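Local coordinates for protein putative cytochrome P450 hydroxylase (Chondromyces apiculatus DSM 436, PDB 6GMF) that acts as a heme-thiolate cytochrome P450 monooxygenase of terpenes, probably inserting one atom of molecular oxygen into its substrates, at residues M137-I142 with W159-V164; D119-K124 with V131-P136; D112-L117 with A353-E358; I5-P10 with S379-S384. All coordinates share one frame; numbering follows the deposited sequence.

Contact 1: residues M137-I142 with W159-V164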
loop_
_atom_site.group_PDB
_atom_site.type_symbol
_atom_site.label_atom_id
_atom_site.label_comp_id
_atom_site.label_asym_id
_atom_site.label_seq_id
_atom_site.Cartn_x
_atom_site.Cartn_y
_atom_site.Cartn_z
ATOM N N MET A 137 -11.360 -5.805 -4.659
ATOM C CA MET A 137 -10.431 -6.850 -5.120
ATOM C C MET A 137 -9.429 -7.209 -4.020
ATOM O O MET A 137 -9.300 -8.381 -3.654
ATOM C CB MET A 137 -9.675 -6.469 -6.392
ATOM C CG MET A 137 -8.372 -7.205 -6.504
ATOM S SD MET A 137 -7.801 -7.257 -8.176
ATOM C CE MET A 137 -8.579 -8.769 -8.746
ATOM N N PRO A 138 -8.693 -6.254 -3.408
ATOM C CA PRO A 138 -7.671 -6.643 -2.415
ATOM C C PRO A 138 -8.246 -7.364 -1.187
ATOM O O PRO A 138 -7.684 -8.382 -0.684
ATOM C CB PRO A 138 -7.021 -5.330 -2.009
ATOM C CG PRO A 138 -7.310 -4.393 -3.161
ATOM C CD PRO A 138 -8.649 -4.822 -3.724
ATOM N N MET A 139 -9.386 -6.876 -0.744
ATOM C CA MET A 139 -10.049 -7.399 0.408
ATOM C C MET A 139 -10.527 -8.840 0.165
ATOM O O MET A 139 -10.370 -9.746 1.075
ATOM C CB MET A 139 -11.221 -6.456 0.684
ATOM C CG MET A 139 -11.952 -6.702 1.934
ATOM S SD MET A 139 -13.473 -5.732 1.658
ATOM C CE MET A 139 -12.736 -4.114 1.806
ATOM N N ILE A 140 -11.071 -9.123 -1.019
ATOM C CA ILE A 140 -11.546 -10.472 -1.355
ATOM C C ILE A 140 -10.334 -11.418 -1.393
ATOM O O ILE A 140 -10.365 -12.513 -0.824
ATOM C CB ILE A 140 -12.293 -10.494 -2.693
ATOM C CG1 ILE A 140 -13.586 -9.681 -2.661
ATOM C CG2 ILE A 140 -12.552 -11.907 -3.163
ATOM C CD1 ILE A 140 -14.146 -9.392 -4.087
ATOM N N VAL A 141 -9.258 -10.991 -2.054
ATOM C CA VAL A 141 -8.089 -11.828 -2.201
ATOM C C VAL A 141 -7.473 -12.150 -0.845
ATOM O O VAL A 141 -7.254 -13.332 -0.547
ATOM C CB VAL A 141 -7.042 -11.197 -3.116
ATOM C CG1 VAL A 141 -5.761 -12.013 -3.075
ATOM C CG2 VAL A 141 -7.599 -11.079 -4.509
ATOM N N ILE A 142 -7.332 -11.148 0.029
ATOM C CA ILE A 142 -6.690 -11.403 1.333
ATOM C C ILE A 142 -7.589 -12.256 2.228
ATOM O O ILE A 142 -7.072 -13.115 2.972
ATOM C CB ILE A 142 -6.136 -10.149 2.033
ATOM C CG1 ILE A 142 -4.956 -10.482 2.949
ATOM C CG2 ILE A 142 -7.223 -9.390 2.790
ATOM C CD1 ILE A 142 -3.732 -11.009 2.208
ATOM N N TRP A 159 -14.536 -5.001 8.932
ATOM C CA TRP A 159 -13.281 -4.810 9.617
ATOM C C TRP A 159 -12.286 -4.085 8.697
ATOM O O TRP A 159 -11.687 -3.097 9.088
ATOM C CB TRP A 159 -12.684 -6.126 10.118
ATOM C CG TRP A 159 -13.612 -6.942 10.956
ATOM C CD1 TRP A 159 -14.570 -6.464 11.811
ATOM C CD2 TRP A 159 -13.599 -8.366 11.119
ATOM N NE1 TRP A 159 -15.196 -7.515 12.436
ATOM C CE2 TRP A 159 -14.639 -8.687 12.003
ATOM C CE3 TRP A 159 -12.878 -9.402 10.526
ATOM C CZ2 TRP A 159 -14.919 -10.004 12.360
ATOM C CZ3 TRP A 159 -13.197 -10.700 10.830
ATOM C CH2 TRP A 159 -14.207 -10.993 11.734
ATOM N N SER A 160 -12.194 -4.552 7.447
ATOM C CA SER A 160 -11.317 -3.970 6.432
ATOM C C SER A 160 -11.689 -2.499 6.223
ATOM O O SER A 160 -10.803 -1.633 6.207
ATOM C CB SER A 160 -11.422 -4.743 5.122
ATOM O OG SER A 160 -10.883 -6.042 5.255
ATOM N N ASP A 161 -12.982 -2.211 6.043
ATOM C CA ASP A 161 -13.435 -0.850 5.807
ATOM C C ASP A 161 -13.054 0.047 6.992
ATOM O O ASP A 161 -12.623 1.192 6.820
ATOM C CB ASP A 161 -14.938 -0.766 5.561
ATOM C CG ASP A 161 -15.439 -1.388 4.272
ATOM O OD1 ASP A 161 -14.623 -1.574 3.334
ATOM O OD2 ASP A 161 -16.659 -1.673 4.211
ATOM N N ASP A 162 -13.193 -0.461 8.205
ATOM C CA ASP A 162 -12.948 0.322 9.406
ATOM C C ASP A 162 -11.451 0.559 9.626
ATOM O O ASP A 162 -11.061 1.489 10.316
ATOM C CB ASP A 162 -13.544 -0.357 10.638
ATOM C CG ASP A 162 -15.059 -0.252 10.737
ATOM O OD1 ASP A 162 -15.668 0.530 9.975
ATOM O OD2 ASP A 162 -15.608 -0.979 11.567
ATOM N N MET A 163 -10.603 -0.262 9.019
ATOM C CA MET A 163 -9.164 -0.179 9.260
ATOM C C MET A 163 -8.492 0.704 8.198
ATOM O O MET A 163 -7.329 1.029 8.351
ATOM C CB MET A 163 -8.566 -1.590 9.279
ATOM C CG MET A 163 -8.805 -2.322 10.597
ATOM S SD MET A 163 -8.402 -4.113 10.522
ATOM C CE MET A 163 -9.016 -4.598 12.136
ATOM N N VAL A 164 -9.233 1.091 7.145
ATOM C CA VAL A 164 -8.763 1.965 6.059
ATOM C C VAL A 164 -8.454 3.356 6.629
ATOM O O VAL A 164 -9.299 3.927 7.326
ATOM C CB VAL A 164 -9.780 2.057 4.901
#

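Contact 2: residues D119-K124 with V131-P136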
loop_
_atom_site.group_PDB
_atom_site.type_symbol
_atom_site.label_atom_id
_atom_site.label_comp_id
_atom_site.label_asym_id
_atom_site.label_seq_id
_atom_site.Cartn_x
_atom_site.Cartn_y
_atom_site.Cartn_z
ATOM N N ASP A 119 -18.117 -8.253 -14.305
ATOM C CA ASP A 119 -19.495 -8.726 -14.598
ATOM C C ASP A 119 -20.525 -7.817 -13.917
ATOM O O ASP A 119 -21.544 -7.642 -14.478
ATOM C CB ASP A 119 -19.686 -10.177 -14.158
ATOM C CG ASP A 119 -19.018 -11.179 -15.075
ATOM O OD1 ASP A 119 -18.543 -10.773 -16.114
ATOM O OD2 ASP A 119 -18.925 -12.334 -14.685
ATOM N N GLY A 120 -20.250 -7.319 -12.716
ATOM C CA GLY A 120 -21.163 -6.398 -12.030
ATOM C C GLY A 120 -21.319 -5.073 -12.750
ATOM O O GLY A 120 -22.216 -4.355 -12.387
ATOM N N LEU A 121 -20.487 -4.787 -13.754
ATOM C CA LEU A 121 -20.584 -3.518 -14.461
ATOM C C LEU A 121 -21.482 -3.653 -15.723
ATOM O O LEU A 121 -21.768 -2.644 -16.377
ATOM C CB LEU A 121 -19.165 -3.068 -14.834
ATOM C CG LEU A 121 -18.184 -2.954 -13.663
ATOM C CD1 LEU A 121 -16.866 -2.398 -14.124
ATOM C CD2 LEU A 121 -18.760 -2.070 -12.576
ATOM N N ARG A 122 -21.843 -4.874 -16.128
ATOM C CA ARG A 122 -22.565 -5.087 -17.400
ATOM C C ARG A 122 -23.914 -4.363 -17.340
ATOM O O ARG A 122 -24.579 -4.325 -16.269
ATOM C CB ARG A 122 -22.763 -6.576 -17.694
ATOM C CG ARG A 122 -21.521 -7.289 -18.198
ATOM C CD ARG A 122 -21.723 -8.795 -18.241
ATOM N NE ARG A 122 -22.102 -9.338 -16.937
ATOM C CZ ARG A 122 -22.461 -10.597 -16.738
ATOM N NH1 ARG A 122 -22.314 -11.479 -17.716
ATOM N NH2 ARG A 122 -22.978 -10.963 -15.578
ATOM N N GLY A 123 -24.273 -3.750 -18.482
ATOM C CA GLY A 123 -25.552 -3.072 -18.689
ATOM C C GLY A 123 -25.533 -1.648 -18.161
ATOM O O GLY A 123 -26.533 -0.951 -18.274
ATOM N N LYS A 124 -24.405 -1.242 -17.549
ATOM C CA LYS A 124 -24.201 0.118 -17.036
ATOM C C LYS A 124 -23.320 0.888 -18.030
ATOM O O LYS A 124 -22.452 0.285 -18.666
ATOM C CB LYS A 124 -23.448 0.139 -15.704
ATOM C CG LYS A 124 -24.062 -0.585 -14.509
ATOM C CD LYS A 124 -23.001 -0.862 -13.431
ATOM C CE LYS A 124 -22.885 0.194 -12.358
ATOM N NZ LYS A 124 -23.521 -0.247 -11.093
ATOM N N VAL A 131 -15.849 1.651 -5.244
ATOM C CA VAL A 131 -16.700 0.698 -4.549
ATOM C C VAL A 131 -16.856 -0.572 -5.382
ATOM O O VAL A 131 -16.961 -1.664 -4.816
ATOM C CB VAL A 131 -18.071 1.342 -4.264
ATOM C CG1 VAL A 131 -19.103 0.306 -3.827
ATOM C CG2 VAL A 131 -17.899 2.467 -3.274
ATOM N N GLU A 132 -16.916 -0.436 -6.701
ATOM C CA GLU A 132 -17.305 -1.554 -7.542
ATOM C C GLU A 132 -16.110 -2.435 -7.934
ATOM O O GLU A 132 -16.303 -3.617 -8.316
ATOM C CB GLU A 132 -18.079 -1.028 -8.744
ATOM C CG GLU A 132 -19.330 -0.299 -8.332
ATOM C CD GLU A 132 -20.262 0.036 -9.471
ATOM O OE1 GLU A 132 -20.640 1.242 -9.626
ATOM O OE2 GLU A 132 -20.681 -0.908 -10.143
ATOM N N VAL A 133 -14.878 -1.911 -7.853
ATOM C CA VAL A 133 -13.710 -2.644 -8.393
ATOM C C VAL A 133 -12.498 -2.555 -7.453
ATOM O O VAL A 133 -12.016 -3.564 -6.990
ATOM C CB VAL A 133 -13.326 -2.183 -9.810
ATOM C CG1 VAL A 133 -12.072 -2.905 -10.280
ATOM C CG2 VAL A 133 -14.466 -2.368 -10.803
ATOM N N THR A 134 -11.983 -1.340 -7.204
ATOM C CA THR A 134 -10.668 -1.250 -6.634
ATOM C C THR A 134 -10.672 -1.554 -5.143
ATOM O O THR A 134 -9.689 -2.076 -4.630
ATOM C CB THR A 134 -10.012 0.096 -6.930
ATOM O OG1 THR A 134 -10.659 1.106 -6.174
ATOM C CG2 THR A 134 -10.050 0.430 -8.396
ATOM N N VAL A 135 -11.758 -1.205 -4.459
ATOM C CA VAL A 135 -11.860 -1.516 -3.016
ATOM C C VAL A 135 -12.093 -3.005 -2.808
ATOM O O VAL A 135 -11.385 -3.607 -1.993
ATOM C CB VAL A 135 -12.969 -0.679 -2.354
ATOM C CG1 VAL A 135 -13.294 -1.194 -0.958
ATOM C CG2 VAL A 135 -12.561 0.765 -2.314
ATOM N N PRO A 136 -13.040 -3.689 -3.503
ATOM C CA PRO A 136 -13.270 -5.109 -3.234
ATOM C C PRO A 136 -12.083 -6.021 -3.557
ATOM O O PRO A 136 -11.840 -6.968 -2.817
ATOM C CB PRO A 136 -14.442 -5.545 -4.127
ATOM C CG PRO A 136 -14.722 -4.349 -5.015
ATOM C CD PRO A 136 -14.059 -3.136 -4.410
HETATM O O HOH W 1 -20.673 -3.240 -9.482
#

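Contact 3: residues D112-L117 with A353-E358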
loop_
_atom_site.group_PDB
_atom_site.type_symbol
_atom_site.label_atom_id
_atom_site.label_comp_id
_atom_site.label_asym_id
_atom_site.label_seq_id
_atom_site.Cartn_x
_atom_site.Cartn_y
_atom_site.Cartn_z
ATOM N N ASP A 112 -10.356 -14.687 -11.884
ATOM C CA ASP A 112 -11.796 -14.983 -11.746
ATOM C C ASP A 112 -12.463 -13.855 -10.964
ATOM O O ASP A 112 -13.534 -13.487 -11.296
ATOM C CB ASP A 112 -12.018 -16.348 -11.095
ATOM C CG ASP A 112 -11.901 -17.509 -12.061
ATOM O OD1 ASP A 112 -11.862 -17.271 -13.250
ATOM O OD2 ASP A 112 -11.846 -18.623 -11.589
ATOM N N ILE A 113 -11.812 -13.388 -9.920
ATOM C CA ILE A 113 -12.382 -12.288 -9.107
ATOM C C ILE A 113 -12.475 -11.051 -9.996
ATOM O O ILE A 113 -13.465 -10.407 -9.974
ATOM C CB ILE A 113 -11.507 -12.065 -7.868
ATOM C CG1 ILE A 113 -11.605 -13.258 -6.929
ATOM C CG2 ILE A 113 -11.881 -10.786 -7.157
ATOM C CD1 ILE A 113 -10.618 -13.227 -5.808
ATOM N N ALA A 114 -11.440 -10.786 -10.775
ATOM C CA ALA A 114 -11.460 -9.608 -11.656
ATOM C C ALA A 114 -12.647 -9.702 -12.619
ATOM O O ALA A 114 -13.333 -8.743 -12.794
ATOM C CB ALA A 114 -10.145 -9.477 -12.375
ATOM N N HIS A 115 -12.841 -10.865 -13.214
ATOM C CA HIS A 115 -13.942 -11.035 -14.186
ATOM C C HIS A 115 -15.294 -10.862 -13.494
ATOM O O HIS A 115 -16.146 -10.270 -14.075
ATOM C CB HIS A 115 -13.751 -12.342 -14.959
ATOM C CG HIS A 115 -12.759 -12.233 -16.059
ATOM N ND1 HIS A 115 -13.017 -11.538 -17.213
ATOM C CD2 HIS A 115 -11.509 -12.702 -16.189
ATOM C CE1 HIS A 115 -11.970 -11.598 -17.990
ATOM N NE2 HIS A 115 -11.050 -12.291 -17.385
ATOM N N GLU A 116 -15.445 -11.369 -12.282
ATOM C CA GLU A 116 -16.726 -11.232 -11.552
ATOM C C GLU A 116 -16.990 -9.760 -11.250
ATOM O O GLU A 116 -18.116 -9.331 -11.352
ATOM C CB GLU A 116 -16.633 -11.894 -10.192
ATOM C CG GLU A 116 -16.577 -13.378 -10.257
ATOM C CD GLU A 116 -16.535 -14.015 -8.883
ATOM O OE1 GLU A 116 -16.880 -13.313 -7.938
ATOM O OE2 GLU A 116 -16.110 -15.208 -8.785
ATOM N N LEU A 117 -15.956 -9.039 -10.847
ATOM C CA LEU A 117 -16.144 -7.603 -10.550
ATOM C C LEU A 117 -16.561 -6.882 -11.829
ATOM O O LEU A 117 -17.435 -6.062 -11.760
ATOM C CB LEU A 117 -14.859 -7.027 -9.954
ATOM C CG LEU A 117 -14.531 -7.560 -8.567
ATOM C CD1 LEU A 117 -13.171 -7.089 -8.127
ATOM C CD2 LEU A 117 -15.581 -7.123 -7.560
ATOM N N ALA A 353 -2.851 -5.856 -9.400
ATOM C CA ALA A 353 -2.990 -4.703 -10.260
ATOM C C ALA A 353 -2.906 -5.154 -11.730
ATOM O O ALA A 353 -3.702 -4.681 -12.579
ATOM C CB ALA A 353 -1.958 -3.643 -9.929
ATOM N N LYS A 354 -1.908 -5.985 -12.030
ATOM C CA LYS A 354 -1.787 -6.480 -13.448
ATOM C C LYS A 354 -3.094 -7.149 -13.865
ATOM O O LYS A 354 -3.669 -6.841 -14.944
ATOM C CB LYS A 354 -0.639 -7.458 -13.574
ATOM C CG LYS A 354 -0.470 -8.070 -14.968
ATOM C CD LYS A 354 0.354 -9.319 -14.966
ATOM C CE LYS A 354 -0.498 -10.517 -14.611
ATOM N NZ LYS A 354 0.101 -11.807 -15.040
ATOM N N VAL A 355 -3.559 -8.076 -13.029
ATOM C CA VAL A 355 -4.722 -8.852 -13.457
ATOM C C VAL A 355 -5.948 -7.944 -13.574
ATOM O O VAL A 355 -6.648 -7.970 -14.559
ATOM C CB VAL A 355 -4.971 -10.076 -12.571
ATOM C CG1 VAL A 355 -6.334 -10.697 -12.894
ATOM C CG2 VAL A 355 -3.867 -11.111 -12.705
ATOM N N MET A 356 -6.190 -7.061 -12.583
ATOM C CA MET A 356 -7.384 -6.251 -12.617
ATOM C C MET A 356 -7.333 -5.311 -13.826
ATOM O O MET A 356 -8.334 -5.124 -14.517
ATOM C CB MET A 356 -7.551 -5.423 -11.338
ATOM C CG MET A 356 -8.894 -4.808 -11.158
ATOM S SD MET A 356 -10.191 -6.041 -10.939
ATOM C CE MET A 356 -11.065 -5.911 -12.494
ATOM N N LEU A 357 -6.170 -4.718 -14.094
ATOM C CA LEU A 357 -6.080 -3.796 -15.218
ATOM C C LEU A 357 -6.190 -4.587 -16.540
ATOM O O LEU A 357 -6.832 -4.104 -17.485
ATOM C CB LEU A 357 -4.780 -3.000 -15.130
ATOM C CG LEU A 357 -4.759 -1.942 -14.026
ATOM C CD1 LEU A 357 -3.374 -1.398 -13.910
ATOM C CD2 LEU A 357 -5.765 -0.818 -14.279
ATOM N N GLU A 358 -5.629 -5.796 -16.608
ATOM C CA GLU A 358 -5.762 -6.634 -17.840
ATOM C C GLU A 358 -7.248 -6.877 -18.145
ATOM O O GLU A 358 -7.701 -6.767 -19.294
ATOM C CB GLU A 358 -5.085 -7.997 -17.708
ATOM C CG GLU A 358 -3.610 -8.005 -17.995
ATOM C CD GLU A 358 -2.947 -9.332 -17.643
ATOM O OE1 GLU A 358 -3.552 -10.147 -16.876
ATOM O OE2 GLU A 358 -1.826 -9.567 -18.103
#

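Contact 4: residues I5-P10 with S379-S384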
loop_
_atom_site.group_PDB
_atom_site.type_symbol
_atom_site.label_atom_id
_atom_site.label_comp_id
_atom_site.label_asym_id
_atom_site.label_seq_id
_atom_site.Cartn_x
_atom_site.Cartn_y
_atom_site.Cartn_z
ATOM N N ILE A 5 5.480 23.227 6.818
ATOM C CA ILE A 5 4.669 22.516 5.847
ATOM C C ILE A 5 3.338 22.136 6.494
ATOM O O ILE A 5 3.313 21.538 7.561
ATOM C CB ILE A 5 5.398 21.268 5.314
ATOM C CG1 ILE A 5 6.677 21.634 4.560
ATOM C CG2 ILE A 5 4.468 20.432 4.452
ATOM C CD1 ILE A 5 7.610 20.453 4.365
ATOM N N ASP A 6 2.255 22.479 5.807
ATOM C CA ASP A 6 0.937 22.156 6.225
ATOM C C ASP A 6 0.328 21.076 5.319
ATOM O O ASP A 6 -0.168 21.379 4.206
ATOM C CB ASP A 6 0.036 23.395 6.173
ATOM C CG ASP A 6 -1.304 23.143 6.816
ATOM O OD1 ASP A 6 -1.554 22.003 7.191
ATOM O OD2 ASP A 6 -2.065 24.114 6.988
ATOM N N ILE A 7 0.294 19.829 5.804
ATOM C CA ILE A 7 -0.229 18.736 5.003
ATOM C C ILE A 7 -1.762 18.811 4.889
ATOM O O ILE A 7 -2.339 18.119 4.027
ATOM C CB ILE A 7 0.237 17.356 5.530
ATOM C CG1 ILE A 7 -0.366 17.029 6.900
ATOM C CG2 ILE A 7 1.761 17.276 5.513
ATOM C CD1 ILE A 7 -0.130 15.609 7.377
ATOM N N THR A 8 -2.436 19.646 5.696
ATOM C CA THR A 8 -3.898 19.820 5.555
ATOM C C THR A 8 -4.247 20.796 4.421
ATOM O O THR A 8 -5.424 20.898 4.058
ATOM C CB THR A 8 -4.572 20.241 6.869
ATOM O OG1 THR A 8 -4.150 21.564 7.195
ATOM C CG2 THR A 8 -4.277 19.285 8.002
ATOM N N ALA A 9 -3.251 21.485 3.844
ATOM C CA ALA A 9 -3.485 22.491 2.812
ATOM C C ALA A 9 -4.145 21.860 1.592
ATOM O O ALA A 9 -3.668 20.848 1.087
ATOM C CB ALA A 9 -2.196 23.144 2.406
ATOM N N PRO A 10 -5.198 22.467 1.003
ATOM C CA PRO A 10 -5.959 21.777 -0.025
ATOM C C PRO A 10 -5.067 21.567 -1.251
ATOM O O PRO A 10 -5.222 20.588 -1.953
ATOM C CB PRO A 10 -7.109 22.736 -0.355
ATOM C CG PRO A 10 -6.510 24.093 -0.062
ATOM C CD PRO A 10 -5.595 23.877 1.130
ATOM N N SER A 379 -5.745 12.364 2.666
ATOM C CA SER A 379 -4.587 11.766 3.293
ATOM C C SER A 379 -3.335 12.184 2.517
ATOM O O SER A 379 -3.256 12.089 1.273
ATOM C CB SER A 379 -4.719 10.256 3.416
ATOM O OG SER A 379 -3.553 9.669 4.010
ATOM N N PHE A 380 -2.373 12.712 3.267
ATOM C CA PHE A 380 -1.028 12.979 2.790
ATOM C C PHE A 380 -0.243 11.679 2.622
ATOM O O PHE A 380 0.676 11.611 1.792
ATOM C CB PHE A 380 -0.285 13.813 3.837
ATOM C CG PHE A 380 1.118 14.197 3.470
ATOM C CD1 PHE A 380 1.358 15.121 2.465
ATOM C CD2 PHE A 380 2.203 13.693 4.170
ATOM C CE1 PHE A 380 2.643 15.525 2.145
ATOM C CE2 PHE A 380 3.490 14.111 3.862
ATOM C CZ PHE A 380 3.722 15.009 2.834
ATOM N N PHE A 381 -0.617 10.691 3.427
ATOM C CA PHE A 381 0.180 9.471 3.605
ATOM C C PHE A 381 -0.147 8.442 2.536
ATOM O O PHE A 381 0.800 7.825 2.033
ATOM C CB PHE A 381 -0.036 8.928 5.012
ATOM C CG PHE A 381 0.383 9.964 6.025
ATOM C CD1 PHE A 381 1.714 10.119 6.371
ATOM C CD2 PHE A 381 -0.540 10.856 6.545
ATOM C CE1 PHE A 381 2.105 11.094 7.276
ATOM C CE2 PHE A 381 -0.148 11.821 7.463
ATOM C CZ PHE A 381 1.176 11.959 7.803
ATOM N N ILE A 382 -1.436 8.228 2.243
ATOM C CA ILE A 382 -1.878 7.305 1.201
ATOM C C ILE A 382 -2.569 8.133 0.133
ATOM O O ILE A 382 -3.564 8.826 0.438
ATOM C CB ILE A 382 -2.828 6.242 1.766
ATOM C CG1 ILE A 382 -2.161 5.407 2.848
ATOM C CG2 ILE A 382 -3.319 5.337 0.639
ATOM C CD1 ILE A 382 -1.100 4.502 2.301
ATOM N N ARG A 383 -2.103 8.012 -1.106
ATOM C CA ARG A 383 -2.636 8.765 -2.271
ATOM C C ARG A 383 -3.656 7.869 -3.000
ATOM O O ARG A 383 -3.267 6.842 -3.580
ATOM C CB ARG A 383 -1.465 9.139 -3.183
ATOM C CG ARG A 383 -1.882 9.864 -4.447
ATOM C CD ARG A 383 -1.963 11.341 -4.202
ATOM N NE ARG A 383 -1.870 12.101 -5.462
ATOM C CZ ARG A 383 -2.443 13.266 -5.748
ATOM N NH1 ARG A 383 -3.095 13.935 -4.831
ATOM N NH2 ARG A 383 -2.347 13.754 -6.972
ATOM N N SER A 384 -4.949 8.208 -2.922
ATOM C CA SER A 384 -5.997 7.396 -3.493
ATOM C C SER A 384 -7.212 8.263 -3.793
ATOM O O SER A 384 -7.496 9.192 -3.061
ATOM C CB SER A 384 -6.374 6.278 -2.571
ATOM O OG SER A 384 -7.129 6.767 -1.474
#

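Contact 1: residues M137-I142 with W159-V164
M139 lies along S160 with CG, SD and CE, and its terminal methyl also reaches D161. The chain leaves its helix straight, with CG anti to the backbone N (chi1 -173°), and bends at the last torsion (chi3 -71°). That bend brings the terminal methyl back against the serine: M139 CE lies 3.6 Å from S160 CB, while M139 CG touches S160 OG at 3.6 Å. Sulfur sits between these two ends, with M139 SD 4.1 Å from S160 CB, so the end of the methionine runs alongside the short serine side chain. S160 points toward it, yet its hydroxyl is engaged within its own helix, bonded to the carbonyl of F156, and offers the methionine only van der Waals contact.

The segments belong to helices 136-145 and 153-163, which by their order in the chain correspond to helices E and F of the P450 fold. The second leads into a gap of unmodelled residues, 165-175, where the F-G loop of the family is expected. Helix 220-251, the long central helix of the fold, closes the side of the contact where its L231 and N235 touch S160, and I142 at the far end of the first segment reaches the heme.

D161 crosses the methionine at about a right angle. Its carboxylate comes in at the periphery of the contact, placing D161 OD1 3.5 Å from M139 CE, a polar atom against a methyl group. The other oxygen, OD2, forms a salt bridge with K157 one turn earlier on the same helix.

Contact 2: residues D119-K124 with V131-P136
Charge pairing joins K124 to E132, whose side chains approach from opposite directions. The ammonium donates to the carboxylate in a salt bridge, K124 NZ to E132 OE2 at 3.1 Å, arriving on the syn side but 26° out of the carboxylate plane. The lysine turns at both chi3 and chi4 to get there, whereas the glutamate chain runs extended beyond CG. E132 OE1 is bonded to the backbone N of E128, so each oxygen has its own partner, which probably limits rotation of the carboxylate.

Apolar contact comes from L121 CD1, which packs on V133 CG2 at 4.1 Å, the two side chains crossing at about a right angle. The other branch lies beside the glutamate chain at a slant and sets a methyl against a carboxylate oxygen, L121 CD2 to E132 OE2 at 3.3 Å, with E132 CB 4.0 Å from L121 CD2.

Backbone turns shape the first segment. A type I turn from D119 to R122 runs into a type II turn from L121 to K124, with G123 at positive phi. D119 O receives both the backbone N of R122 and its side chain, R122 NE at 3.0 Å, the latter in the carbonyl plane on a lone pair. D119 itself is also tied to R363 by a salt bridge.

Segment 119-124 leads from helix 107-119 into strand 126-128, with helix 129-134 following, in the passage between helices D and E of the P450 fold.

Contact 3: residues D112-L117 with A353-E358
A114 and M356 form the centre of this interface, with their CA atoms 5.4 Å apart. The methionine lays its sulfur and methyl over the alanine: M356 SD and M356 CE both lie 3.7 Å from A114 CB. The methyl extends further, to 3.6 Å between M356 CE and A114 O. The hooked shape comes from bends at chi2 (65°) and chi3, after CG departs anti to the backbone N (chi1 -167°). Flanking the alanine, V355 sends one branch in, V355 CG1 to A114 CB at 4.0 Å, while L117 a turn further on touches the sulfur, L117 CD1 to M356 SD at 4.2 Å. With only a methyl at A114, the methionine end comes close to the backbone carbonyl there.

The two helices, 107-119 and 346-363, correspond to helices D and L, both members of the conserved four-helix core of P450s. The axes of the segments 112-117 and 353-358 run at 37° to each other and come within 9.0 Å.

Beyond this apolar layer, ionic links tie the same two helices together: K354 with E107, and E358 with R111. Further along, R363 donates to the carbonyl of H115. Helix 220-251 packs on the other flank of helix 346-363 through A353 and L357. Helix 346-363 follows shortly after C343, the axial ligand of the heme iron.

Contact 4: residues I5-P10 with S379-S384
A methyl group of I7 sits almost exactly over the middle of the F380 ring: I7 CG2 lies 3.6 Å from the ring centroid and only 6° off its normal. This is a CH-pi contact made with the face of the ring, all six of whose carbons fall within 4.0 Å of the methyl. The isoleucine uses the crowded position to do so, with CG1 between the backbone N and the carbonyl carbon (chi1 67°), which leaves CG2 beside the N. Its longer branch meets the neighbouring ring, I7 CD1 to F381 CE2 at 3.8 Å. F380 CD2 also lies over one face of F381, near its rim, and F381 in turn meets the ring of F284.

Both segments are irregular, and they join the N-terminal tail, just before helix 10-14, to the loop ahead of strand 389-391. In the P450 family a loop at this place is substrate recognition site 6, which 379-384 probably represents; its I382 touches E236 and T237 of helix 220-251.

Side-chain hydrogen bonds brace each loop. D6 OD1 accepts from T8 N, an Asx turn, and from T8 OG1 at 2.6 Å, both from the same face of the carboxylate. S379 OG receives F381 N in an ST turn and I382 N in an ST motif, the latter nearly straight at 175°. Deeper in, R383 pairs with E277 and lies against W376 in a cation-pi contact.

Contacts 1, 2 and 3 are neighbours in the helical part, with centres 11 to 16 Å apart. Contact 3, between helices 107-119 and 346-363, touches both others: I113 packs on I140 and V141, while V133 reaches the sulfur of M356. Contacts 1 and 2 meet only through the chain, at P136 and M137. Along the sequence contacts 2 and 1 are nested, in series, within the loop closed by contact 3, and all three lie within the loop closed by contact 4. Contact 4 stands 22 to 29 Å away by centres and ties the N-terminal tail to a loop of the C-terminal region, away from the helical core.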